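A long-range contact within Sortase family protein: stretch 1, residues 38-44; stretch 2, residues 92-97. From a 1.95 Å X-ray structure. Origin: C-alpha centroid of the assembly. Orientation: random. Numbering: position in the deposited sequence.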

# COMPACT_ATOMS: atom_id res chain seq x y z
N GLY A 38 -11.26 2.84 -13.13
CA GLY A 38 -9.93 3.44 -13.10
C GLY A 38 -9.66 3.97 -11.70
O GLY A 38 -10.40 3.68 -10.75
N MET A 39 -8.58 4.74 -11.55
CA MET A 39 -8.26 5.31 -10.25
C MET A 39 -9.37 6.25 -9.81
O MET A 39 -9.92 6.99 -10.62
CB MET A 39 -6.94 6.06 -10.29
CG MET A 39 -5.76 5.15 -10.52
SD MET A 39 -5.50 4.06 -9.12
CE MET A 39 -3.90 3.35 -9.49
N LYS A 40 -9.68 6.21 -8.53
CA LYS A 40 -10.77 7.03 -8.01
C LYS A 40 -10.22 8.31 -7.40
O LYS A 40 -10.33 8.52 -6.19
CB LYS A 40 -11.59 6.23 -7.00
CG LYS A 40 -12.20 4.96 -7.60
CD LYS A 40 -13.31 4.37 -6.74
CE LYS A 40 -14.59 5.19 -6.86
NZ LYS A 40 -15.20 5.12 -8.21
N TRP A 41 -9.64 9.16 -8.23
CA TRP A 41 -9.16 10.48 -7.81
C TRP A 41 -10.29 11.34 -7.23
O TRP A 41 -10.06 12.13 -6.31
CB TRP A 41 -8.51 11.22 -8.99
CG TRP A 41 -7.47 10.43 -9.75
CD1 TRP A 41 -7.56 9.97 -11.04
CD2 TRP A 41 -6.19 9.99 -9.27
NE1 TRP A 41 -6.43 9.28 -11.39
CE2 TRP A 41 -5.57 9.28 -10.32
CE3 TRP A 41 -5.52 10.13 -8.05
CZ2 TRP A 41 -4.31 8.70 -10.18
CZ3 TRP A 41 -4.27 9.56 -7.92
CH2 TRP A 41 -3.67 8.85 -8.98
N HIS A 42 -11.50 11.19 -7.75
CA HIS A 42 -12.62 12.05 -7.35
C HIS A 42 -13.55 11.36 -6.35
O HIS A 42 -14.77 11.43 -6.48
CB HIS A 42 -13.44 12.48 -8.57
CG HIS A 42 -12.66 13.26 -9.58
ND1 HIS A 42 -13.15 13.56 -10.83
CD2 HIS A 42 -11.42 13.80 -9.52
CE1 HIS A 42 -12.25 14.26 -11.50
NE2 HIS A 42 -11.19 14.41 -10.73
N MET A 43 -12.96 10.73 -5.34
CA MET A 43 -13.71 9.91 -4.38
C MET A 43 -14.78 10.69 -3.61
O MET A 43 -14.49 11.72 -3.01
CB MET A 43 -12.72 9.27 -3.42
CG MET A 43 -13.33 8.36 -2.39
SD MET A 43 -12.09 7.26 -1.67
CE MET A 43 -12.39 5.78 -2.60
N THR A 44 -16.01 10.18 -3.63
CA THR A 44 -17.13 10.81 -2.93
C THR A 44 -17.15 10.43 -1.45
O THR A 44 -16.44 9.51 -1.05
CB THR A 44 -18.49 10.41 -3.56
OG1 THR A 44 -18.79 9.05 -3.23
CG2 THR A 44 -18.45 10.57 -5.06
N HIS A 92 -1.85 4.40 2.55
CA HIS A 92 -2.37 3.89 1.29
C HIS A 92 -3.17 4.97 0.57
O HIS A 92 -4.09 5.54 1.14
CB HIS A 92 -3.22 2.65 1.56
CG HIS A 92 -4.02 2.22 0.37
ND1 HIS A 92 -5.35 2.57 0.21
CD2 HIS A 92 -3.69 1.49 -0.71
CE1 HIS A 92 -5.79 2.07 -0.93
NE2 HIS A 92 -4.80 1.41 -1.51
N LEU A 93 -2.82 5.27 -0.68
CA LEU A 93 -3.53 6.31 -1.45
C LEU A 93 -5.00 5.93 -1.65
O LEU A 93 -5.31 4.93 -2.29
CB LEU A 93 -2.86 6.55 -2.81
CG LEU A 93 -3.22 7.85 -3.53
CD1 LEU A 93 -2.85 9.05 -2.68
CD2 LEU A 93 -2.52 7.95 -4.88
N GLU A 94 -5.90 6.77 -1.13
CA GLU A 94 -7.27 6.33 -0.86
C GLU A 94 -8.05 5.94 -2.12
O GLU A 94 -8.95 5.09 -2.07
CB GLU A 94 -8.02 7.44 -0.09
CG GLU A 94 -8.40 8.62 -0.97
CD GLU A 94 -9.40 9.57 -0.29
OE1 GLU A 94 -9.71 9.35 0.90
OE2 GLU A 94 -9.87 10.53 -0.96
N GLY A 95 -7.70 6.54 -3.25
CA GLY A 95 -8.39 6.21 -4.49
C GLY A 95 -7.79 5.06 -5.29
O GLY A 95 -8.25 4.79 -6.41
N SER A 96 -6.78 4.39 -4.74
CA SER A 96 -6.14 3.28 -5.45
C SER A 96 -6.68 1.95 -4.96
O SER A 96 -7.42 1.89 -3.98
CB SER A 96 -4.61 3.34 -5.30
OG SER A 96 -4.16 3.15 -3.97
N SER A 97 -6.34 0.86 -5.65
CA SER A 97 -6.84 -0.45 -5.26
C SER A 97 -6.28 -0.85 -3.89
O SER A 97 -5.16 -0.49 -3.54
CB SER A 97 -6.45 -1.50 -6.31
OG SER A 97 -6.74 -1.06 -7.63

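Two irregular segments, at least 51 residues apart in sequence wherever they touch, meet around Gly 95 and bury 330 Å² between them. The backbones come nearest where the CA atoms of Lys 40 and Gly 95 lie 4.3 Å apart. Here a single hydrogen bond joins the stretches: Lys 40 N donates to Gly 95 O at 2.9 Å, and its N-H...O angle of 167° is nearly linear. A CA-H...O contact accompanies it, with Gly 95 CA 3.5 Å from Lys 40 O. This close approach depends on the absence of a side chain, since an ideal CB on Gly 95 would fall 2.3 Å from Lys 40 O.

Gly 95 is presented by a type I turn from Leu 93 to Ser 96. The turn is closed by Ser 96 N to Leu 93 O (2.9 Å) and reinforced by Ser 96 OG, which donates to the same Leu 93 O at 2.7 Å.

Side chains pack around this polar centre through van der Waals contacts. The CA-to-CB bond of Met 43 points toward the second stretch, and the side chain places CE 3.5 Å from Glu 94 O and SD 3.8 Å from Glu 94 CD. Met 39 SD lies 3.8 Å from Ser 96 CA. Although the CA-to-CB bond of Trp 41 points away, its indole returns to make an apolar contact, CZ3 lying 3.9 Å from Leu 93 CD2.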